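Local coordinates for protein type-2 restriction enzyme AgeI (Thalassobius gelatinovorus, PDB 5DWB) that cuts double-stranded DNA at the palindrome 5'-ACCGGT-3', cleaving after the first A, as a type II restriction endonuclease, at residues T196-S201 against S239-T244; D223-I228 against R255-S260. All coordinates share one frame; numbering follows the deposited sequence.

Interaction 1. Residues T196-S201 against S239-T244; sequences TLDVKS and SYNLRT. With nucleotides of chain D.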
loop_
_atom_site.group_PDB
_atom_site.type_symbol
_atom_site.label_atom_id
_atom_site.label_comp_id
_atom_site.label_asym_id
_atom_site.label_seq_id
_atom_site.Cartn_x
_atom_site.Cartn_y
_atom_site.Cartn_z
ATOM N N THR A 196 -3.808 3.122 -15.210
ATOM C CA THR A 196 -2.623 2.429 -14.743
ATOM C C THR A 196 -1.610 2.179 -15.855
ATOM O O THR A 196 -1.958 2.099 -17.035
ATOM C CB THR A 196 -2.983 1.081 -14.078
ATOM O OG1 THR A 196 -1.792 0.473 -13.561
ATOM C CG2 THR A 196 -3.629 0.149 -15.074
ATOM N N LEU A 197 -0.347 2.089 -15.460
ATOM C CA LEU A 197 0.720 1.686 -16.358
ATOM C C LEU A 197 0.906 0.169 -16.263
ATOM O O LEU A 197 1.624 -0.427 -17.064
ATOM C CB LEU A 197 2.011 2.428 -16.014
ATOM C CG LEU A 197 1.965 3.918 -16.373
ATOM C CD1 LEU A 197 3.039 4.682 -15.638
ATOM C CD2 LEU A 197 2.116 4.120 -17.877
ATOM N N ASP A 198 0.235 -0.439 -15.284
ATOM C CA ASP A 198 0.316 -1.875 -15.020
ATOM C C ASP A 198 1.769 -2.343 -15.054
ATOM O O ASP A 198 2.140 -3.226 -15.832
ATOM C CB ASP A 198 -0.539 -2.663 -16.021
ATOM C CG ASP A 198 -0.777 -4.107 -15.589
ATOM O OD1 ASP A 198 -0.624 -4.411 -14.382
ATOM O OD2 ASP A 198 -1.134 -4.938 -16.457
ATOM N N VAL A 199 2.587 -1.728 -14.208
ATOM C CA VAL A 199 4.006 -2.044 -14.126
ATOM C C VAL A 199 4.250 -3.188 -13.157
ATOM O O VAL A 199 3.927 -3.088 -11.974
ATOM C CB VAL A 199 4.850 -0.836 -13.663
ATOM C CG1 VAL A 199 6.246 -1.290 -13.262
ATOM C CG2 VAL A 199 4.897 0.242 -14.732
ATOM N N LYS A 200 4.772 -4.292 -13.678
ATOM C CA LYS A 200 5.261 -5.384 -12.841
ATOM C C LYS A 200 6.206 -6.280 -13.628
ATOM O O LYS A 200 5.797 -6.963 -14.568
ATOM C CB LYS A 200 4.102 -6.206 -12.275
ATOM C CG LYS A 200 4.526 -7.350 -11.360
ATOM C CD LYS A 200 5.356 -6.872 -10.174
ATOM C CE LYS A 200 5.754 -8.030 -9.271
ATOM N NZ LYS A 200 6.429 -7.575 -8.018
ATOM N N SER A 201 7.479 -6.261 -13.258
ATOM C CA SER A 201 8.409 -7.249 -13.776
ATOM C C SER A 201 9.045 -7.934 -12.582
ATOM O O SER A 201 9.141 -7.348 -11.502
ATOM C CB SER A 201 9.473 -6.616 -14.676
ATOM O OG SER A 201 10.506 -6.019 -13.910
ATOM N N SER A 239 -5.113 0.685 -19.212
ATOM C CA SER A 239 -3.726 0.299 -18.999
ATOM C C SER A 239 -2.839 0.750 -20.146
ATOM O O SER A 239 -3.223 0.660 -21.312
ATOM C CB SER A 239 -3.596 -1.211 -18.829
ATOM O OG SER A 239 -2.233 -1.564 -18.678
ATOM N N TYR A 240 -1.640 1.215 -19.813
ATOM C CA TYR A 240 -0.689 1.637 -20.833
ATOM C C TYR A 240 0.484 0.663 -20.873
ATOM O O TYR A 240 1.566 0.981 -21.363
ATOM C CB TYR A 240 -0.232 3.079 -20.582
ATOM C CG TYR A 240 -1.397 4.037 -20.624
ATOM C CD1 TYR A 240 -1.884 4.515 -21.831
ATOM C CD2 TYR A 240 -2.030 4.438 -19.457
ATOM C CE1 TYR A 240 -2.965 5.377 -21.876
ATOM C CE2 TYR A 240 -3.114 5.300 -19.492
ATOM C CZ TYR A 240 -3.573 5.764 -20.704
ATOM O OH TYR A 240 -4.645 6.620 -20.732
ATOM N N ASN A 241 0.239 -0.538 -20.356
ATOM C CA ASN A 241 1.110 -1.675 -20.604
ATOM C C ASN A 241 0.556 -2.452 -21.786
ATOM O O ASN A 241 -0.566 -2.953 -21.736
ATOM C CB ASN A 241 1.209 -2.565 -19.364
ATOM C CG ASN A 241 2.313 -3.597 -19.470
ATOM O OD1 ASN A 241 2.698 -4.003 -20.563
ATOM N ND2 ASN A 241 2.839 -4.016 -18.327
ATOM N N LEU A 242 1.344 -2.559 -22.847
ATOM C CA LEU A 242 0.873 -3.200 -24.067
ATOM C C LEU A 242 0.731 -4.713 -23.897
ATOM O O LEU A 242 0.072 -5.366 -24.705
ATOM C CB LEU A 242 1.814 -2.883 -25.232
ATOM C CG LEU A 242 1.937 -1.409 -25.637
ATOM C CD1 LEU A 242 2.747 -1.276 -26.909
ATOM C CD2 LEU A 242 0.563 -0.774 -25.825
ATOM N N ARG A 243 1.321 -5.263 -22.838
ATOM C CA ARG A 243 1.238 -6.704 -22.594
ATOM C C ARG A 243 0.014 -7.049 -21.767
ATOM O O ARG A 243 -0.329 -8.223 -21.610
ATOM C CB ARG A 243 2.497 -7.224 -21.903
ATOM C CG ARG A 243 3.755 -7.138 -22.751
ATOM C CD ARG A 243 4.952 -7.710 -22.013
ATOM N NE ARG A 243 6.191 -7.422 -22.723
ATOM C CZ ARG A 243 6.927 -6.337 -22.499
ATOM N NH1 ARG A 243 6.532 -5.452 -21.598
ATOM N NH2 ARG A 243 8.045 -6.130 -23.176
ATOM N N THR A 244 -0.638 -6.016 -21.240
ATOM C CA THR A 244 -1.900 -6.181 -20.530
ATOM C C THR A 244 -2.954 -6.744 -21.465
ATOM O O THR A 244 -3.150 -6.244 -22.570
ATOM C CB THR A 244 -2.416 -4.846 -19.942
ATOM O OG1 THR A 244 -1.466 -4.330 -19.002
ATOM C CG2 THR A 244 -3.746 -5.050 -19.235
ATOM P P DT D 10 15.143 -8.445 -4.603
ATOM O OP1 DT D 10 16.483 -8.359 -3.981
ATOM O OP2 DT D 10 14.960 -9.136 -5.903
ATOM O "O5'" DT D 10 14.146 -9.101 -3.542
ATOM C "C5'" DT D 10 14.039 -8.537 -2.238
ATOM C "C4'" DT D 10 12.860 -9.129 -1.488
ATOM O "O4'" DT D 10 11.636 -8.839 -2.195
ATOM C "C3'" DT D 10 12.899 -10.654 -1.318
ATOM O "O3'" DT D 10 12.894 -10.963 0.065
ATOM C "C2'" DT D 10 11.619 -11.151 -2.027
ATOM C "C1'" DT D 10 10.746 -9.904 -2.009
ATOM N N1 DT D 10 9.716 -9.837 -3.099
ATOM C C2 DT D 10 8.383 -9.800 -2.758
ATOM O O2 DT D 10 7.991 -9.835 -1.604
ATOM N N3 DT D 10 7.520 -9.717 -3.819
ATOM C C4 DT D 10 7.849 -9.673 -5.161
ATOM O O4 DT D 10 6.998 -9.599 -6.047
ATOM C C5 DT D 10 9.258 -9.714 -5.452
ATOM C C7 DT D 10 9.727 -9.670 -6.872
ATOM C C6 DT D 10 10.117 -9.789 -4.420
#
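T196 and S239 pair at the ends of two neighbouring parallel strands in the mixed sheet of this PD-(D/E)XK-family nuclease, and the loops that follow illustrate how side chains continue a sheet once regular pairing stops. The last backbone bond, Y240 N to T196 O, measures 2.9 Å. Beyond it D198 adopts a left-handed backbone conformation, and N241 meets it. The CB of N241 lies 3.2 Å from L197 O. With CG anti to the backbone N (chi1 -168°), the amide is brought to the D198 backbone, and ND2 donates to D198 O across 2.7 Å. That bond is nearly straight (169° at the hydrogen), with the oxygen in the plane of the amide. OD1, at the other tip, closes an Asx turn by accepting from R243 N, which approaches from above the carbonyl plane; N62 ND2 also serves it. With an alanine here, D198 O and R243 N would both probably lose these mates, and the turn would be likely to relax. A directed relay runs alongside: N241 N donates to S239 OG in an ST turn, S239 OG donates to T244 OG1, and T244 OG1 donates to the anti lone pair of D198 OD2 at 2.6 Å. Since E214 N holds OD1, the buried carboxylate is gripped at both oxygens. L197 CD2 packs 3.7 Å from Y240 CB, and both side chains also touch helix 84-108, at F96 and L100. Past this junction K200, bent at chi2 (58°), carries its NZ to 2.9 Å from O4 of thymine DT10 of chain D, a hydrogen bond to the major-groove edge of the base.

Interaction 2. Residues D223-I228 against R255-S260; sequences DKRNYI and RHIYVS. With nucleotides of chain C.
I228 presses its CG2 branch against the side chains of R255 and I257 and the backbone carbonyl of H256, docking helix 223-229 on strand 257-259, one of the two outermost strands of the sheet within this chain. CG2 stands anti to the backbone N, and that rotation points the methyl at R255 CB, 3.7 Å away, and at H256 O, 3.8 Å away. The same methyl meets I257 CG1 at 4.1 Å, a plain apolar contact. I257 extends (chi2 173°), which pushes CD1 out over one face of the R225 guanidinium, 4.0 Å from NH1 and offset toward the rim. R225 reaches this place by a bend at chi3 (-71°) after an otherwise stretched start, and its NE and NH2 are held by L215 O and S245 O, while NH1 forms a salt bridge to E229. R255 lays its CB on I228, and a bend at chi2 helps turn the rest of the chain, with its charged end, away. One turn earlier, K224 runs extended in the other direction to DNA, NZ donating to OP2 of DG4 of chain C at 2.8 Å, with E214 as a second, acidic partner. No hydrogen bond crosses between helix and strand: the contact rests on van der Waals packing of methyl and methylene groups, and the guanidinium can offer a flat face to I257 because its polar edge is paid for elsewhere.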
loop_
_atom_site.group_PDB
_atom_site.type_symbol
_atom_site.label_atom_id
_atom_site.label_comp_id
_atom_site.label_asym_id
_atom_site.label_seq_id
_atom_site.Cartn_x
_atom_site.Cartn_y
_atom_site.Cartn_z
ATOM N N ASP A 223 -8.539 -11.993 -9.047
ATOM C CA ASP A 223 -9.262 -11.033 -8.223
ATOM C C ASP A 223 -8.998 -9.591 -8.676
ATOM O O ASP A 223 -9.884 -8.740 -8.599
ATOM C CB ASP A 223 -8.886 -11.197 -6.749
ATOM C CG ASP A 223 -9.441 -12.472 -6.143
ATOM O OD1 ASP A 223 -10.238 -13.156 -6.819
ATOM O OD2 ASP A 223 -9.076 -12.788 -4.993
ATOM N N LYS A 224 -7.788 -9.327 -9.162
ATOM C CA LYS A 224 -7.443 -8.004 -9.674
ATOM C C LYS A 224 -8.270 -7.657 -10.907
ATOM O O LYS A 224 -8.863 -6.588 -10.985
ATOM C CB LYS A 224 -5.948 -7.923 -9.994
ATOM C CG LYS A 224 -5.070 -7.856 -8.755
ATOM C CD LYS A 224 -3.601 -8.028 -9.086
ATOM C CE LYS A 224 -2.786 -8.187 -7.815
ATOM N NZ LYS A 224 -1.319 -8.203 -8.068
ATOM N N ARG A 225 -8.321 -8.579 -11.861
ATOM C CA ARG A 225 -9.118 -8.387 -13.063
ATOM C C ARG A 225 -10.606 -8.318 -12.725
ATOM O O ARG A 225 -11.346 -7.497 -13.277
ATOM C CB ARG A 225 -8.843 -9.513 -14.063
ATOM C CG ARG A 225 -9.602 -9.388 -15.370
ATOM C CD ARG A 225 -9.073 -10.349 -16.437
ATOM N NE ARG A 225 -7.752 -9.966 -16.935
ATOM C CZ ARG A 225 -7.544 -9.267 -18.048
ATOM N NH1 ARG A 225 -8.569 -8.860 -18.785
ATOM N NH2 ARG A 225 -6.308 -8.969 -18.423
ATOM N N ASN A 226 -11.034 -9.159 -11.788
ATOM C CA ASN A 226 -12.444 -9.226 -11.412
ATOM C C ASN A 226 -12.927 -7.982 -10.655
ATOM O O ASN A 226 -14.130 -7.754 -10.550
ATOM C CB ASN A 226 -12.704 -10.488 -10.573
ATOM C CG ASN A 226 -12.951 -11.726 -11.429
ATOM O OD1 ASN A 226 -13.307 -11.624 -12.606
ATOM N ND2 ASN A 226 -12.747 -12.905 -10.840
ATOM N N TYR A 227 -11.996 -7.172 -10.155
ATOM C CA TYR A 227 -12.336 -5.874 -9.579
ATOM C C TYR A 227 -13.132 -5.069 -10.597
ATOM O O TYR A 227 -14.097 -4.379 -10.256
ATOM C CB TYR A 227 -11.079 -5.097 -9.170
ATOM C CG TYR A 227 -10.407 -5.565 -7.899
ATOM C CD1 TYR A 227 -11.142 -6.120 -6.857
ATOM C CD2 TYR A 227 -9.031 -5.470 -7.752
ATOM C CE1 TYR A 227 -10.520 -6.548 -5.692
ATOM C CE2 TYR A 227 -8.401 -5.900 -6.599
ATOM C CZ TYR A 227 -9.145 -6.436 -5.573
ATOM O OH TYR A 227 -8.505 -6.861 -4.430
ATOM N N ILE A 228 -12.716 -5.175 -11.855
ATOM C CA ILE A 228 -13.370 -4.470 -12.945
ATOM C C ILE A 228 -14.409 -5.350 -13.630
ATOM O O ILE A 228 -15.582 -4.982 -13.707
ATOM C CB ILE A 228 -12.341 -3.981 -13.993
ATOM C CG1 ILE A 228 -11.444 -2.901 -13.387
ATOM C CG2 ILE A 228 -13.041 -3.441 -15.230
ATOM C CD1 ILE A 228 -10.051 -3.369 -13.090
ATOM N N ARG A 255 -18.130 -3.479 -17.212
ATOM C CA ARG A 255 -16.928 -2.652 -17.209
ATOM C C ARG A 255 -15.763 -3.383 -17.885
ATOM O O ARG A 255 -15.634 -4.604 -17.760
ATOM C CB ARG A 255 -16.551 -2.269 -15.780
ATOM C CG ARG A 255 -17.732 -1.845 -14.928
ATOM C CD ARG A 255 -18.500 -0.686 -15.532
ATOM N NE ARG A 255 -19.617 -0.303 -14.672
ATOM C CZ ARG A 255 -20.417 0.735 -14.893
ATOM N NH1 ARG A 255 -20.219 1.518 -15.942
ATOM N NH2 ARG A 255 -21.408 0.999 -14.052
ATOM N N HIS A 256 -14.924 -2.637 -18.602
ATOM C CA HIS A 256 -13.855 -3.232 -19.398
ATOM C C HIS A 256 -12.460 -2.744 -19.011
ATOM O O HIS A 256 -12.292 -1.649 -18.463
ATOM C CB HIS A 256 -14.081 -2.928 -20.880
ATOM C CG HIS A 256 -15.145 -3.761 -21.515
ATOM N ND1 HIS A 256 -16.469 -3.688 -21.150
ATOM C CD2 HIS A 256 -15.081 -4.683 -22.514
ATOM C CE1 HIS A 256 -17.177 -4.533 -21.882
ATOM N NE2 HIS A 256 -16.354 -5.144 -22.716
ATOM N N ILE A 257 -11.458 -3.557 -19.334
ATOM C CA ILE A 257 -10.064 -3.134 -19.260
ATOM C C ILE A 257 -9.576 -2.820 -20.671
ATOM O O ILE A 257 -9.583 -3.683 -21.550
ATOM C CB ILE A 257 -9.153 -4.208 -18.625
ATOM C CG1 ILE A 257 -9.495 -4.409 -17.150
ATOM C CG2 ILE A 257 -7.695 -3.809 -18.759
ATOM C CD1 ILE A 257 -8.745 -5.563 -16.504
ATOM N N TYR A 258 -9.165 -1.576 -20.878
ATOM C CA TYR A 258 -8.701 -1.118 -22.180
ATOM C C TYR A 258 -7.184 -0.981 -22.181
ATOM O O TYR A 258 -6.574 -0.690 -21.149
ATOM C CB TYR A 258 -9.351 0.216 -22.542
ATOM C CG TYR A 258 -10.861 0.174 -22.572
ATOM C CD1 TYR A 258 -11.540 -0.320 -23.677
ATOM C CD2 TYR A 258 -11.609 0.617 -21.489
ATOM C CE1 TYR A 258 -12.926 -0.361 -23.710
ATOM C CE2 TYR A 258 -12.996 0.579 -21.509
ATOM C CZ TYR A 258 -13.648 0.089 -22.624
ATOM O OH TYR A 258 -15.025 0.044 -22.652
ATOM N N VAL A 259 -6.572 -1.223 -23.335
ATOM C CA VAL A 259 -5.121 -1.157 -23.455
ATOM C C VAL A 259 -4.741 -0.302 -24.661
ATOM O O VAL A 259 -5.303 -0.480 -25.742
ATOM C CB VAL A 259 -4.501 -2.572 -23.584
ATOM C CG1 VAL A 259 -2.993 -2.493 -23.734
ATOM C CG2 VAL A 259 -4.868 -3.429 -22.379
ATOM N N SER A 260 -3.827 0.650 -24.473
ATOM C CA SER A 260 -3.377 1.486 -25.588
ATOM C C SER A 260 -1.997 2.105 -25.365
ATOM O O SER A 260 -1.461 2.093 -24.255
ATOM C CB SER A 260 -4.385 2.607 -25.870
ATOM O OG SER A 260 -4.283 3.651 -24.919
ATOM P P DG C 4 -1.964 -11.845 -8.456
ATOM O OP1 DG C 4 -3.218 -12.171 -9.170
ATOM O OP2 DG C 4 -1.028 -10.843 -9.017
ATOM O "O5'" DG C 4 -2.348 -11.415 -6.966
ATOM C "C5'" DG C 4 -3.018 -12.340 -6.105
ATOM C "C4'" DG C 4 -2.302 -12.443 -4.774
ATOM O "O4'" DG C 4 -1.023 -13.074 -4.974
ATOM C "C3'" DG C 4 -1.996 -11.107 -4.111
ATOM O "O3'" DG C 4 -3.046 -10.771 -3.232
ATOM C "C2'" DG C 4 -0.693 -11.361 -3.339
ATOM C "C1'" DG C 4 -0.082 -12.580 -4.040
ATOM N N9 DG C 4 1.147 -12.298 -4.765
ATOM C C8 DG C 4 1.259 -11.772 -6.027
ATOM N N7 DG C 4 2.495 -11.656 -6.434
ATOM C C5 DG C 4 3.246 -12.158 -5.379
ATOM C C6 DG C 4 4.645 -12.300 -5.243
ATOM O O6 DG C 4 5.529 -12.005 -6.054
ATOM N N1 DG C 4 4.989 -12.849 -4.017
ATOM C C2 DG C 4 4.097 -13.222 -3.043
ATOM N N2 DG C 4 4.623 -13.734 -1.923
ATOM N N3 DG C 4 2.782 -13.100 -3.156
ATOM C C4 DG C 4 2.430 -12.563 -4.347
#

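In the fold
The two contacts, their centres about 12 Å apart, interlock along the chain: the segments come in the order 196-201, 223-228, 239-244, 255-260. Interaction 1 joins the ends of parallel strands 191-196 and 236-239; interaction 2 sets helix 223-229 against strand 257-259, the next parallel strand. S239 links them, paired with T196 on one side and probably hydrogen-bonded to Y258 and S260 on the other, while V259 packs against N241 and T244. E214 provides a second bridge, its backbone N meeting D198 and its carboxylate K224. The shared framework thus presents one lysine to a base and another to a phosphate, consistent with combined sequence reading and backbone gripping.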